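Local coordinates for protein enolase-phosphatase E1 (Saccharomyces cerevisiae, PDB 2G80) that probably catalyses the magnesium-dependent enolization and then dephosphorylation of a methylthiopentyl phosphate diketone to an acireductone in the methionine salvage pathway, at residues E39-P44 / G228-P233. Numbering follows the deposited sequence. Where two conformers were deposited one is given.
Sequences EGTVCP and GLASRP. With MG (magnesium ion), chain E.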
ATOM      1  N   GLU A  39      -1.325  -1.797   4.777  1.00 37.16           N
ATOM      2  CA  GLU A  39      -2.571  -2.564   4.939  1.00 38.69           C
ATOM      3  C   GLU A  39      -2.670  -3.186   6.306  1.00 34.97           C
ATOM      4  O   GLU A  39      -1.788  -3.904   6.695  1.00 36.35           O
ATOM      5  CB  GLU A  39      -2.717  -3.622   3.822  1.00 40.50           C
ATOM      6  CG  GLU A  39      -2.570  -3.065   2.359  1.00 51.29           C
ATOM      7  CD  GLU A  39      -1.116  -3.070   1.749  1.00 63.10           C
ATOM      8  OE1 GLU A  39      -0.077  -2.995   2.482  1.00 56.45           O
ATOM      9  OE2 GLU A  39      -1.035  -3.145   0.495  1.00 65.61           O
ATOM     10  N   GLY A  40      -3.738  -2.907   7.045  1.00 35.35           N
ATOM     11  CA  GLY A  40      -3.877  -3.387   8.444  1.00 32.48           C
ATOM     12  C   GLY A  40      -3.077  -2.569   9.458  1.00 34.01           C
ATOM     13  O   GLY A  40      -3.111  -2.846  10.663  1.00 33.57           O
ATOM     14  N   THR A  41      -2.370  -1.531   8.986  1.00 36.13           N
ATOM     15  CA  THR A  41      -1.532  -0.685   9.833  1.00 35.95           C
ATOM     16  C   THR A  41      -2.014   0.781   9.784  1.00 32.35           C
ATOM     17  O   THR A  41      -2.361   1.318  10.803  1.00 35.69           O
ATOM     18  CB  THR A  41      -0.064  -0.860   9.419  1.00 34.88           C
ATOM     19  OG1 THR A  41       0.274  -2.241   9.559  1.00 34.34           O
ATOM     20  CG2 THR A  41       0.859  -0.037  10.301  1.00 36.89           C
ATOM     21  N   VAL A  42      -1.977   1.419   8.622  1.00 33.60           N
ATOM     22  CA  VAL A  42      -2.499   2.791   8.444  1.00 35.94           C
ATOM     23  C   VAL A  42      -3.849   2.823   7.673  1.00 38.60           C
ATOM     24  O   VAL A  42      -4.574   3.820   7.765  1.00 35.84           O
ATOM     25  CB  VAL A  42      -1.429   3.790   7.816  1.00 36.07           C
ATOM     26  CG1 VAL A  42      -0.106   3.746   8.591  1.00 37.03           C
ATOM     27  CG2 VAL A  42      -1.196   3.564   6.382  1.00 32.00           C
ATOM     28  N   CYS A  43      -4.163   1.736   6.948  1.00 38.89           N
ATOM     29  CA  CYS A  43      -5.395   1.617   6.150  0.50 39.19           C
ATOM     30  C   CYS A  43      -6.102   0.292   6.508  1.00 38.81           C
ATOM     31  O   CYS A  43      -5.411  -0.723   6.770  1.00 39.17           O
ATOM     32  CB  CYS A  43      -5.027   1.641   4.656  0.50 37.52           C
ATOM     33  SG  CYS A  43      -6.401   1.712   3.462  0.50 42.24           S
ATOM     34  N   PRO A  44      -7.465   0.298   6.554  1.00 38.12           N
ATOM     35  CA  PRO A  44      -8.189  -0.949   6.760  1.00 39.00           C
ATOM     36  C   PRO A  44      -7.821  -1.985   5.707  1.00 38.36           C
ATOM     37  O   PRO A  44      -7.731  -1.684   4.516  1.00 35.82           O
ATOM     38  CB  PRO A  44      -9.655  -0.560   6.548  1.00 38.46           C
ATOM     39  CG  PRO A  44      -9.710   0.855   6.833  1.00 37.67           C
ATOM     40  CD  PRO A  44      -8.396   1.433   6.555  1.00 38.53           C
ATOM     41  N   GLY A 228       6.731  -2.748  16.456  1.00 35.86           N
ATOM     42  CA  GLY A 228       5.432  -2.558  17.138  1.00 37.53           C
ATOM     43  C   GLY A 228       4.369  -3.257  16.310  1.00 35.93           C
ATOM     44  O   GLY A 228       4.385  -3.116  15.071  1.00 33.73           O
ATOM     45  N   LEU A 229       3.505  -4.041  16.970  1.00 35.54           N
ATOM     46  CA  LEU A 229       2.443  -4.804  16.287  1.00 37.41           C
ATOM     47  C   LEU A 229       1.180  -3.960  16.202  1.00 37.70           C
ATOM     48  O   LEU A 229       0.570  -3.649  17.231  1.00 37.47           O
ATOM     49  CB  LEU A 229       2.140  -6.134  16.995  1.00 39.08           C
ATOM     50  CG  LEU A 229       1.156  -7.110  16.300  1.00 37.22           C
ATOM     51  CD1 LEU A 229       1.636  -7.562  14.914  1.00 41.53           C
ATOM     52  CD2 LEU A 229       0.923  -8.337  17.176  1.00 42.60           C
ATOM     53  N   ALA A 230       0.812  -3.558  14.984  1.00 38.00           N
ATOM     54  CA  ALA A 230      -0.397  -2.765  14.770  1.00 38.76           C
ATOM     55  C   ALA A 230      -1.627  -3.686  14.840  1.00 39.56           C
ATOM     56  O   ALA A 230      -1.637  -4.765  14.233  1.00 40.42           O
ATOM     57  CB  ALA A 230      -0.344  -2.005  13.429  1.00 37.08           C
ATOM     58  N   SER A 231      -2.627  -3.261  15.615  1.00 38.33           N
ATOM     59  CA  SER A 231      -3.884  -3.973  15.748  1.00 41.08           C
ATOM     60  C   SER A 231      -5.009  -3.023  15.370  1.00 41.92           C
ATOM     61  O   SER A 231      -5.142  -1.971  15.969  1.00 43.36           O
ATOM     62  CB  SER A 231      -4.067  -4.460  17.179  1.00 41.22           C
ATOM     63  OG  SER A 231      -5.090  -5.416  17.204  1.00 44.68           O
ATOM     64  N   ARG A 232      -5.786  -3.390  14.354  1.00 40.37           N
ATOM     65  CA  ARG A 232      -6.877  -2.578  13.855  1.00 40.56           C
ATOM     66  C   ARG A 232      -8.092  -3.471  13.648  1.00 44.01           C
ATOM     67  O   ARG A 232      -7.903  -4.680  13.386  1.00 45.66           O
ATOM     68  CB  ARG A 232      -6.519  -1.982  12.476  1.00 40.79           C
ATOM     69  CG  ARG A 232      -5.319  -1.074  12.410  1.00 39.53           C
ATOM     70  CD  ARG A 232      -5.543   0.176  13.220  1.00 40.09           C
ATOM     71  NE  ARG A 232      -4.492   1.158  13.000  1.00 41.12           N
ATOM     72  CZ  ARG A 232      -4.549   2.428  13.409  1.00 40.69           C
ATOM     73  NH1 ARG A 232      -5.593   2.882  14.084  1.00 38.08           N
ATOM     74  NH2 ARG A 232      -3.555   3.257  13.116  1.00 37.78           N
ATOM     75  N   PRO A 233      -9.326  -2.888  13.705  1.00 45.33           N
ATOM     76  CA  PRO A 233     -10.556  -3.678  13.430  1.00 46.13           C
ATOM     77  C   PRO A 233     -10.481  -4.336  12.052  1.00 44.71           C
ATOM     78  O   PRO A 233     -10.073  -3.693  11.081  1.00 47.24           O
ATOM     79  CB  PRO A 233     -11.679  -2.627  13.466  1.00 46.28           C
ATOM     80  CG  PRO A 233     -11.130  -1.492  14.262  1.00 45.77           C
ATOM     81  CD  PRO A 233      -9.651  -1.475  14.020  1.00 45.00           C
TER
HETATM   82 MG    MG E 500      -0.136  -5.275   6.663  1.00 32.36          MG
HETATM   83  O   HOH W   1       0.309  -4.980   4.747  1.00 29.88           O
HETATM   84  O   HOH W   2       1.626  -6.370   6.719  1.00 38.89           O
HETATM   85  O   HOH W   3      -1.345  -6.792   6.348  1.00 32.34           O
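The carbonyl oxygen Thr41 O is gripped side-on by two nitrogens of one guanidinium: Arg232 NE lies 3.1 Å from Thr41 O and Arg232 NH2 lies 3.2 Å from it. Neither bond is straight, the N-H...O angles being 144° for NE and 137° for NH2, as expected when two N-H groups converge on a single acceptor. Arg232 CG, anti to the carbonyl carbon of its own residue (chi1 -61°), lies 3.3 Å from Gly40 O. Beside this, Ala230 CB packs on the threonine side chain, 3.9 Å from Thr41 CG2. In the Rossmann-like HAD fold, residues 39-44 follow strand 33-36, the first in sequence and an inner one of the parallel sheet, and residues 228-233 run off the end of strand 226-230; the contact joins the loops after two strands that 207-211 separates. Asp37, Glu39 and Thr41 belong to HAD motif I. Magnesium is bound by Glu39 O at 2.1 Å, by three waters, and by Asp37 and Asp212; Thr41 OG1 hydrogen-bonds to Asp37, a second-shell link. An alanine in place of Arg232 would probably leave Thr41 O without both of these donors and remove the salt bridge to Asp129, giving the 39-44 loop more freedom to shift. The guanidinium also makes cation-pi contacts with Tyr127 and Phe250, and Gly40 O accepts a hydrogen bond from Asn235.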